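Pyruvate kinase (Pseudomonas aeruginosa, PDB 6QXL) probably catalyses the last step of glycolysis, transferring the phosphate of phosphoenolpyruvate to ADP to yield pyruvate and ATP, and assembles as a homotetramer. Local coordinates at residues A[4-8]-A[415-421]; A[131-135]-A[147-153]; A[172-177]-A[204-208]; A[306-310]-A[342-346]. One frame throughout, in Å; residues are numbered along the deposited sequence.

Interaction 1 of 4, residues A[4-8]-A[415-421]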
# COMPACT_ATOMS: atom_id res chain seq x y z
N ARG A 4 -7.10 -29.42 -8.40
CA ARG A 4 -7.43 -28.86 -7.10
C ARG A 4 -6.18 -28.81 -6.22
O ARG A 4 -5.39 -29.73 -6.20
CB ARG A 4 -8.50 -29.70 -6.40
CG ARG A 4 -8.65 -29.47 -4.90
CD ARG A 4 -9.87 -30.20 -4.38
NE ARG A 4 -9.83 -31.62 -4.68
CZ ARG A 4 -9.26 -32.55 -3.92
NH1 ARG A 4 -8.65 -32.24 -2.78
NH2 ARG A 4 -9.31 -33.83 -4.30
N ARG A 5 -6.03 -27.71 -5.50
CA ARG A 5 -4.91 -27.50 -4.61
C ARG A 5 -5.23 -27.71 -3.15
O ARG A 5 -4.38 -28.17 -2.38
CB ARG A 5 -4.36 -26.09 -4.80
CG ARG A 5 -3.86 -25.80 -6.22
CD ARG A 5 -3.46 -24.31 -6.35
NE ARG A 5 -2.26 -23.95 -5.61
CZ ARG A 5 -1.02 -24.22 -6.00
NH1 ARG A 5 -0.78 -24.88 -7.13
NH2 ARG A 5 0.02 -23.84 -5.26
N THR A 6 -6.44 -27.34 -2.73
CA THR A 6 -6.83 -27.50 -1.33
C THR A 6 -7.09 -28.97 -1.06
O THR A 6 -7.70 -29.65 -1.89
CB THR A 6 -8.07 -26.64 -1.01
OG1 THR A 6 -7.80 -25.28 -1.39
CG2 THR A 6 -8.41 -26.70 0.46
N LYS A 7 -6.63 -29.45 0.09
CA LYS A 7 -6.68 -30.88 0.36
C LYS A 7 -7.90 -31.23 1.20
O LYS A 7 -8.41 -30.40 1.93
CB LYS A 7 -5.40 -31.34 1.04
CG LYS A 7 -4.14 -31.02 0.25
CD LYS A 7 -4.15 -31.65 -1.16
CE LYS A 7 -2.84 -31.39 -1.90
NZ LYS A 7 -1.65 -31.99 -1.20
N ILE A 8 -8.36 -32.47 1.05
CA ILE A 8 -9.59 -32.95 1.70
C ILE A 8 -9.28 -34.04 2.71
O ILE A 8 -8.71 -35.06 2.36
CB ILE A 8 -10.58 -33.48 0.67
CG1 ILE A 8 -11.07 -32.32 -0.23
CG2 ILE A 8 -11.76 -34.15 1.38
CD1 ILE A 8 -11.95 -32.73 -1.42
N VAL A 415 3.15 -35.07 2.50
CA VAL A 415 2.83 -33.89 1.71
C VAL A 415 1.42 -33.92 1.14
O VAL A 415 0.96 -32.93 0.59
CB VAL A 415 3.86 -33.65 0.60
CG1 VAL A 415 5.25 -33.56 1.19
CG2 VAL A 415 3.81 -34.73 -0.46
N ALA A 416 0.71 -35.03 1.29
CA ALA A 416 -0.68 -35.09 0.83
C ALA A 416 -1.58 -34.04 1.49
O ALA A 416 -2.55 -33.61 0.89
CB ALA A 416 -1.25 -36.49 1.03
N MET A 417 -1.25 -33.63 2.70
CA MET A 417 -1.98 -32.57 3.36
C MET A 417 -1.51 -31.14 3.04
O MET A 417 -2.14 -30.19 3.49
CB MET A 417 -1.95 -32.76 4.88
CG MET A 417 -3.22 -32.28 5.60
SD MET A 417 -2.97 -32.43 7.38
CE MET A 417 -3.46 -34.09 7.62
N PHE A 418 -0.45 -30.97 2.26
CA PHE A 418 0.09 -29.65 1.95
C PHE A 418 -0.66 -29.05 0.76
O PHE A 418 -0.73 -29.66 -0.30
CB PHE A 418 1.58 -29.72 1.57
CG PHE A 418 2.51 -30.18 2.67
CD1 PHE A 418 2.07 -30.59 3.91
CD2 PHE A 418 3.87 -30.20 2.41
CE1 PHE A 418 2.97 -31.00 4.88
CE2 PHE A 418 4.78 -30.63 3.38
CZ PHE A 418 4.32 -31.02 4.62
N ARG A 419 -1.17 -27.85 0.91
CA ARG A 419 -1.91 -27.24 -0.17
C ARG A 419 -1.02 -27.05 -1.41
O ARG A 419 0.06 -26.48 -1.32
CB ARG A 419 -2.48 -25.88 0.24
CG ARG A 419 -3.27 -25.18 -0.87
CD ARG A 419 -4.03 -24.01 -0.32
NE ARG A 419 -4.63 -23.19 -1.38
CZ ARG A 419 -5.71 -22.43 -1.22
NH1 ARG A 419 -6.32 -22.37 -0.04
NH2 ARG A 419 -6.17 -21.73 -2.24
N GLY A 420 -1.51 -27.50 -2.56
CA GLY A 420 -0.86 -27.29 -3.84
C GLY A 420 0.30 -28.25 -4.14
O GLY A 420 0.93 -28.11 -5.19
N VAL A 421 0.60 -29.20 -3.25
CA VAL A 421 1.73 -30.09 -3.42
C VAL A 421 1.27 -31.48 -3.88
O VAL A 421 0.33 -32.03 -3.33
CB VAL A 421 2.49 -30.24 -2.10
CG1 VAL A 421 3.73 -31.12 -2.29
CG2 VAL A 421 2.88 -28.87 -1.57
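Lys7 NZ donates to three backbone carbonyls of the 415-421 loop: Phe418 O at 2.7 Å, Ala416 O at 2.8 Å and Val421 O at 2.9 Å. Two m torsions fold its side chain against the loop, CG resting 3.8 Å from Met417 C. A backbone hydrogen bond also joins the segments, Gly420 N to Arg5 O at 3.0 Å, beside a CA-H...O contact of 3.4 Å from Arg419 CA to the same Arg5 O. Phe418 to Val421 form a type II turn with Gly420 at its positive-phi position; Gly420 CA lies over one face of the Arg5 guanidinium, where a CB would collide with NH2. Further out, extended Arg419 passes Arg5, CG to CB 4.2 Å, and sets a guanidinium face over Thr6 OG1, which bonds Glu340. Arg419 NH1 continues to the carbonyls of Val306 and Thr310. The first strand of the catalytic barrel is thus joined to the C-terminal alpha/beta domain by a buried lysine whose charge is met by three main-chain oxygens of the loop.

Interaction 2 of 4, residues A[131-135]-A[147-153]; sequences RVVMV and RVLIGGP
Two antiparallel strands of a beta hairpin pair here in the B domain, the beta-rich insertion between the third strand and third helix of the pyruvate kinase barrel. Arg131, at helical phi/psi (-62/-39), precedes the strand and forms a classic bulge with Val132 opposite Leu127; its carbonyl O meets Ile150 CG2 at 3.5 Å. Val132, extended with chi1 t, reaches CG2 to Pro153 O (3.6 Å) and to Gly152 CA (3.9 Å), while its CA approaches Ile150 O at 3.5 Å. Val133 makes a hydrogen-bonded pair with Ile150: Val133 N to Ile150 O and Ile150 N to Val133 O are both 3.1 Å. Val133 O also accepts from Leu149 N at 2.8 Å, because Leu149 (phi/psi -93/-42) and Ile150 share Val133 in a second classic bulge. At Leu149 the chain corners toward strand 152-155 of another sheet. Beyond this one-residue shift, Met134 and Val148 form a non-hydrogen-bonded pair, CA atoms 4.4 Å apart, on the face opposite Val133, Ile150, Val135 and Arg147. Val135 pairs with Arg147 through Val135 N to Arg147 O (2.9 Å) and Arg147 N to Val135 O (3.0 Å), and its CG1 covers one face of the Arg147 guanidinium, whose salt bridge goes to Glu137. Met134 packs on Phe92 and Phe94 of strand 91-95 and Leu86 of strand 83-86, Val133 on Leu126 of strand 124-127, and Ile150 on Met293 of a second subunit.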
# COMPACT_ATOMS: atom_id res chain seq x y z
N ARG A 131 -26.26 -29.66 21.04
CA ARG A 131 -27.66 -29.98 20.69
C ARG A 131 -28.63 -29.78 21.84
O ARG A 131 -29.75 -29.34 21.63
CB ARG A 131 -27.75 -31.42 20.14
CG ARG A 131 -27.42 -31.47 18.68
CD ARG A 131 -26.80 -32.78 18.16
NE ARG A 131 -26.40 -32.64 16.76
CZ ARG A 131 -25.17 -32.85 16.24
NH1 ARG A 131 -24.13 -33.18 17.02
NH2 ARG A 131 -25.00 -32.60 14.95
N VAL A 132 -28.18 -30.13 23.04
CA VAL A 132 -28.94 -29.95 24.28
C VAL A 132 -28.17 -28.98 25.16
O VAL A 132 -26.96 -29.03 25.23
CB VAL A 132 -29.14 -31.30 24.99
CG1 VAL A 132 -29.72 -31.10 26.39
CG2 VAL A 132 -30.06 -32.19 24.17
N VAL A 133 -28.89 -28.08 25.81
CA VAL A 133 -28.26 -27.07 26.67
C VAL A 133 -28.99 -27.03 28.01
O VAL A 133 -30.23 -27.03 28.05
CB VAL A 133 -28.30 -25.66 26.03
CG1 VAL A 133 -27.63 -24.63 26.95
CG2 VAL A 133 -27.64 -25.67 24.67
N MET A 134 -28.21 -26.97 29.09
CA MET A 134 -28.75 -26.89 30.43
C MET A 134 -28.05 -25.82 31.23
O MET A 134 -26.91 -25.45 30.92
CB MET A 134 -28.59 -28.22 31.14
CG MET A 134 -29.05 -29.39 30.30
SD MET A 134 -29.31 -30.78 31.39
CE MET A 134 -29.44 -32.12 30.20
N VAL A 135 -28.73 -25.33 32.26
CA VAL A 135 -28.14 -24.40 33.20
C VAL A 135 -28.13 -25.04 34.60
O VAL A 135 -29.10 -25.69 34.99
CB VAL A 135 -28.87 -23.04 33.20
CG1 VAL A 135 -30.35 -23.20 33.56
CG2 VAL A 135 -28.17 -22.04 34.13
N ARG A 147 -31.61 -27.26 34.92
CA ARG A 147 -32.82 -27.03 34.15
C ARG A 147 -32.46 -27.04 32.66
O ARG A 147 -31.44 -26.45 32.26
CB ARG A 147 -33.43 -25.66 34.52
CG ARG A 147 -34.84 -25.47 34.02
CD ARG A 147 -35.43 -24.13 34.41
NE ARG A 147 -34.81 -23.00 33.72
CZ ARG A 147 -33.96 -22.10 34.24
NH1 ARG A 147 -33.54 -22.20 35.50
NH2 ARG A 147 -33.51 -21.11 33.49
N VAL A 148 -33.29 -27.68 31.85
CA VAL A 148 -33.05 -27.74 30.41
C VAL A 148 -33.47 -26.41 29.77
O VAL A 148 -34.59 -25.93 29.95
CB VAL A 148 -33.83 -28.91 29.77
CG1 VAL A 148 -33.68 -28.90 28.24
CG2 VAL A 148 -33.37 -30.24 30.37
N LEU A 149 -32.53 -25.81 29.04
CA LEU A 149 -32.78 -24.58 28.27
C LEU A 149 -33.19 -24.92 26.84
O LEU A 149 -34.08 -24.27 26.28
CB LEU A 149 -31.55 -23.69 28.26
CG LEU A 149 -31.24 -23.04 29.62
CD1 LEU A 149 -30.08 -22.06 29.46
CD2 LEU A 149 -32.45 -22.38 30.33
N ILE A 150 -32.51 -25.89 26.24
CA ILE A 150 -32.81 -26.35 24.89
C ILE A 150 -32.90 -27.86 24.93
O ILE A 150 -31.94 -28.54 25.30
CB ILE A 150 -31.73 -25.89 23.90
CG1 ILE A 150 -31.83 -24.37 23.69
CG2 ILE A 150 -31.85 -26.64 22.56
CD1 ILE A 150 -30.54 -23.70 23.28
N GLY A 151 -34.06 -28.37 24.54
CA GLY A 151 -34.35 -29.78 24.61
C GLY A 151 -33.79 -30.56 23.46
O GLY A 151 -33.22 -30.02 22.55
N GLY A 152 -34.04 -31.87 23.52
CA GLY A 152 -33.59 -32.80 22.51
C GLY A 152 -33.33 -34.16 23.10
O GLY A 152 -33.61 -34.40 24.27
N PRO A 153 -32.79 -35.08 22.32
CA PRO A 153 -32.47 -36.40 22.84
C PRO A 153 -31.13 -36.46 23.54
O PRO A 153 -30.25 -35.65 23.27
CB PRO A 153 -32.47 -37.27 21.56
CG PRO A 153 -32.00 -36.34 20.51
CD PRO A 153 -32.57 -34.98 20.86

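Interaction 3 of 4, residues A[172-177]-A[204-208]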
# COMPACT_ATOMS: atom_id res chain seq x y z
N LEU A 172 -3.42 -35.60 28.23
CA LEU A 172 -3.32 -37.01 27.86
C LEU A 172 -3.98 -37.90 28.90
O LEU A 172 -3.58 -37.92 30.06
CB LEU A 172 -1.88 -37.43 27.60
CG LEU A 172 -1.45 -36.95 26.15
CD1 LEU A 172 -1.56 -35.46 25.79
CD2 LEU A 172 -0.10 -37.43 25.76
N THR A 173 -4.93 -38.69 28.43
CA THR A 173 -5.54 -39.74 29.25
C THR A 173 -4.78 -41.04 29.05
O THR A 173 -3.84 -41.12 28.23
CB THR A 173 -7.00 -39.94 28.84
OG1 THR A 173 -7.11 -40.44 27.49
CG2 THR A 173 -7.76 -38.59 28.94
N ASP A 174 -5.16 -42.06 29.81
CA ASP A 174 -4.53 -43.38 29.64
C ASP A 174 -4.91 -44.00 28.31
O ASP A 174 -4.08 -44.60 27.64
CB ASP A 174 -4.86 -44.30 30.81
CG ASP A 174 -4.22 -43.82 32.13
OD1 ASP A 174 -3.23 -43.05 32.13
OD2 ASP A 174 -4.71 -44.23 33.19
N LYS A 175 -6.16 -43.82 27.91
CA LYS A 175 -6.58 -44.23 26.57
C LYS A 175 -5.67 -43.61 25.50
O LYS A 175 -5.20 -44.32 24.61
CB LYS A 175 -8.03 -43.85 26.32
CG LYS A 175 -8.53 -44.30 24.95
CD LYS A 175 -9.97 -43.83 24.74
CE LYS A 175 -10.59 -44.54 23.53
NZ LYS A 175 -9.73 -44.45 22.32
N ASP A 176 -5.40 -42.32 25.62
CA ASP A 176 -4.58 -41.64 24.62
C ASP A 176 -3.16 -42.19 24.54
O ASP A 176 -2.63 -42.38 23.45
CB ASP A 176 -4.55 -40.12 24.90
CG ASP A 176 -5.91 -39.46 24.72
OD1 ASP A 176 -6.83 -40.04 23.99
OD2 ASP A 176 -6.02 -38.34 25.33
N LYS A 177 -2.58 -42.48 25.70
CA LYS A 177 -1.25 -43.10 25.73
C LYS A 177 -1.24 -44.43 25.00
O LYS A 177 -0.31 -44.71 24.25
CB LYS A 177 -0.78 -43.25 27.18
CG LYS A 177 -0.44 -41.87 27.79
CD LYS A 177 -0.31 -41.92 29.31
CE LYS A 177 0.21 -40.59 29.82
NZ LYS A 177 0.38 -40.57 31.29
N TYR A 204 4.66 -33.04 25.50
CA TYR A 204 4.41 -34.32 26.15
C TYR A 204 3.97 -35.37 25.13
O TYR A 204 4.48 -36.49 25.11
CB TYR A 204 3.36 -34.15 27.26
CG TYR A 204 3.14 -35.38 28.13
CD1 TYR A 204 4.11 -36.39 28.27
CD2 TYR A 204 1.97 -35.50 28.89
CE1 TYR A 204 3.90 -37.48 29.08
CE2 TYR A 204 1.76 -36.59 29.72
CZ TYR A 204 2.71 -37.59 29.78
OH TYR A 204 2.55 -38.66 30.62
N ALA A 205 3.02 -35.01 24.28
CA ALA A 205 2.54 -35.94 23.26
C ALA A 205 3.66 -36.35 22.30
O ALA A 205 3.73 -37.51 21.89
CB ALA A 205 1.38 -35.36 22.52
N ARG A 206 4.54 -35.40 21.98
CA ARG A 206 5.66 -35.68 21.09
C ARG A 206 6.65 -36.66 21.74
O ARG A 206 7.15 -37.57 21.07
CB ARG A 206 6.38 -34.39 20.70
CG ARG A 206 7.24 -34.54 19.43
CD ARG A 206 7.90 -33.23 19.05
NE ARG A 206 6.99 -32.25 18.44
CZ ARG A 206 6.54 -32.29 17.18
NH1 ARG A 206 6.87 -33.29 16.36
NH2 ARG A 206 5.75 -31.34 16.71
N ARG A 207 6.90 -36.47 23.03
CA ARG A 207 7.76 -37.37 23.80
C ARG A 207 7.23 -38.80 23.71
O ARG A 207 7.94 -39.70 23.27
CB ARG A 207 7.79 -36.91 25.26
CG ARG A 207 8.98 -37.32 26.08
CD ARG A 207 9.37 -36.27 27.14
NE ARG A 207 8.27 -35.63 27.88
CZ ARG A 207 8.00 -34.30 27.91
NH1 ARG A 207 8.77 -33.40 27.29
NH2 ARG A 207 7.04 -33.83 28.68
N LEU A 208 5.96 -38.98 24.06
CA LEU A 208 5.34 -40.30 24.05
C LEU A 208 5.36 -40.92 22.66
O LEU A 208 5.55 -42.13 22.52
CB LEU A 208 3.92 -40.24 24.58
CG LEU A 208 3.78 -39.73 26.03
CD1 LEU A 208 2.32 -39.56 26.40
CD2 LEU A 208 4.51 -40.67 27.00
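Helices 174-185 and 199-211 are successive outer helices of the TIM barrel, with strand 190-193 between them along the chain, and this contact joins the start of the first to the middle of the second. Apolar packing centres on Leu172, which comes just before the N-cap and whose CA-CB bond points toward the other segment. Its CD2 lies 3.3 Å from Leu208 CD1, a close approach, 4.1 Å from Ala205 CB and 4.2 Å from Tyr204 CD2, so one methyl group meets three residues on one side of the helix. Leu208 CD1 also lies 3.9 Å from Lys177 CG, so the aliphatic part of the lysine extends the patch, and Ile180, one turn further on, packs against both Leu172 and Leu208. Capping bonds fix the first helix where the packing begins: Thr173 and Asp176 form a capping box, Asp176 N to Thr173 OG1 at 3.2 Å and, weakly, Thr173 N to Asp176 OD2 at 3.3 Å. The other carboxylate oxygen of Asp176, OD1, accepts from the backbone of Gly71, tying the cap to a neighbouring loop. Between the two segments there is one hydrogen bond, at the rim of the patch: Lys177, extended from chi2 to chi4, passes beside the Tyr204 ring and donates from NZ to Tyr204 OH at 3.0 Å.

Interaction 4 of 4, residues A[306-310]-A[342-346]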
# COMPACT_ATOMS: atom_id res chain seq x y z
N VAL A 306 -11.19 -21.78 1.75
CA VAL A 306 -10.20 -21.82 0.70
C VAL A 306 -9.59 -20.44 0.47
O VAL A 306 -8.37 -20.31 0.32
CB VAL A 306 -10.79 -22.39 -0.59
CG1 VAL A 306 -9.81 -22.27 -1.75
CG2 VAL A 306 -11.19 -23.86 -0.39
N LEU A 307 -10.42 -19.40 0.48
CA LEU A 307 -9.90 -18.04 0.34
C LEU A 307 -9.12 -17.58 1.56
O LEU A 307 -8.15 -16.84 1.41
CB LEU A 307 -11.01 -17.07 0.03
CG LEU A 307 -11.83 -17.35 -1.23
CD1 LEU A 307 -12.91 -16.33 -1.41
CD2 LEU A 307 -11.00 -17.45 -2.49
N ASP A 308 -9.46 -18.07 2.76
CA ASP A 308 -8.62 -17.83 3.94
C ASP A 308 -7.24 -18.51 3.80
O ASP A 308 -6.35 -18.28 4.62
CB ASP A 308 -9.27 -18.34 5.23
CG ASP A 308 -10.64 -17.71 5.55
OD1 ASP A 308 -10.83 -16.50 5.24
OD2 ASP A 308 -11.53 -18.42 6.10
N TYR A 309 -7.08 -19.37 2.78
CA TYR A 309 -5.83 -20.09 2.51
C TYR A 309 -5.54 -21.21 3.52
O TYR A 309 -4.40 -21.43 3.93
CB TYR A 309 -4.61 -19.15 2.30
CG TYR A 309 -3.93 -19.47 1.00
CD1 TYR A 309 -4.50 -19.05 -0.22
CD2 TYR A 309 -2.77 -20.25 0.95
CE1 TYR A 309 -3.91 -19.37 -1.43
CE2 TYR A 309 -2.17 -20.57 -0.26
CZ TYR A 309 -2.76 -20.13 -1.44
OH TYR A 309 -2.19 -20.45 -2.65
N THR A 310 -6.58 -21.94 3.88
CA THR A 310 -6.43 -23.18 4.61
C THR A 310 -5.72 -24.20 3.72
O THR A 310 -5.85 -24.17 2.49
CB THR A 310 -7.82 -23.71 5.07
OG1 THR A 310 -7.66 -24.66 6.13
CG2 THR A 310 -8.60 -24.34 3.94
N HIS A 342 -10.31 -17.71 -7.99
CA HIS A 342 -10.32 -16.32 -7.53
C HIS A 342 -8.91 -15.70 -7.63
O HIS A 342 -7.92 -16.40 -7.40
CB HIS A 342 -10.82 -16.24 -6.09
CG HIS A 342 -11.45 -14.93 -5.72
ND1 HIS A 342 -10.79 -13.94 -5.02
CD2 HIS A 342 -12.70 -14.45 -5.94
CE1 HIS A 342 -11.60 -12.91 -4.83
NE2 HIS A 342 -12.76 -13.19 -5.39
N PRO A 343 -8.83 -14.42 -8.01
CA PRO A 343 -7.52 -13.75 -8.08
C PRO A 343 -6.70 -13.71 -6.79
O PRO A 343 -5.47 -13.77 -6.85
CB PRO A 343 -7.87 -12.33 -8.55
CG PRO A 343 -9.13 -12.50 -9.31
CD PRO A 343 -9.89 -13.57 -8.58
N THR A 344 -7.35 -13.63 -5.64
CA THR A 344 -6.62 -13.62 -4.35
C THR A 344 -5.95 -14.97 -4.01
O THR A 344 -5.07 -15.01 -3.15
CB THR A 344 -7.52 -13.20 -3.18
OG1 THR A 344 -8.57 -14.15 -3.02
CG2 THR A 344 -8.10 -11.80 -3.40
N SER A 345 -6.37 -16.06 -4.66
CA SER A 345 -5.73 -17.37 -4.43
C SER A 345 -4.33 -17.52 -5.03
O SER A 345 -3.59 -18.39 -4.62
CB SER A 345 -6.65 -18.52 -4.90
OG SER A 345 -7.64 -18.78 -3.90
N GLN A 346 -3.96 -16.64 -5.96
CA GLN A 346 -2.72 -16.77 -6.73
C GLN A 346 -1.72 -15.61 -6.54
O GLN A 346 -0.59 -15.74 -6.99
CB GLN A 346 -3.08 -16.91 -8.22
CG GLN A 346 -4.45 -17.56 -8.45
CD GLN A 346 -4.84 -17.62 -9.90
OE1 GLN A 346 -4.15 -17.08 -10.78
NE2 GLN A 346 -6.04 -18.17 -10.16
O HOH W 1 -7.52 -16.20 -1.46
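A Schellman motif closes helix 296-307, the outer helix leading into the last strand of the barrel. Tyr309 takes positive phi (72°) and its N bonds Val306 O at 2.9 Å, and the loop after helix 325-340 packs against this helix end. On that loop His342 comes first: its CB lies 3.8 Å from Leu307 CD2, and its ND1 shares a 3.0 Å hydrogen bond with Thr344 OG1. Thr344 points its CA-CB bond toward the helix end, OG1 standing 4.1 Å from Leu307 CD2. A water bridges the segments here, lying 2.8 Å from Thr344 OG1 and donating to Leu307 O at 3.0 Å, so a carbonyl at the end of the helix is served by solvent. Ser345, its N bonded to His342 O at 3.2 Å, sets OG 3.9 Å from Leu307 CD2. Leu307 thus fits against three residues of a single turn of the loop, while Val261 and Gly262 of a second subunit pack on Leu307 and His342. Tyr309, whose face carries a cation-pi contact with Arg419, receives a hydrogen bond at its hydroxyl from Ser398 N; in turn Tyr309 OH donates to Ser345 O at 3.2 Å.

How the interactions relate
Interactions 1 and 4 are neighbours, their centres about 13 Å apart: Arg419 of interaction 1 reaches the end of helix 296-307, with NH1 2.9 Å from Val306 O and 3.1 Å from Thr310 O. Interaction 1 is the one buried contact and crosses from barrel to C-terminal domain by way of carbonyl oxygens; the others are partly buried, interaction 4 using water and touching a second subunit. Interaction 2 also meets a second subunit, but belongs to the B domain and relies on antiparallel backbone pairing interrupted by a bulge. Interaction 3, mostly apolar, stays within the barrel's outer helices, centred about 36 Å from interaction 4 on the opposite side of the chain's centre.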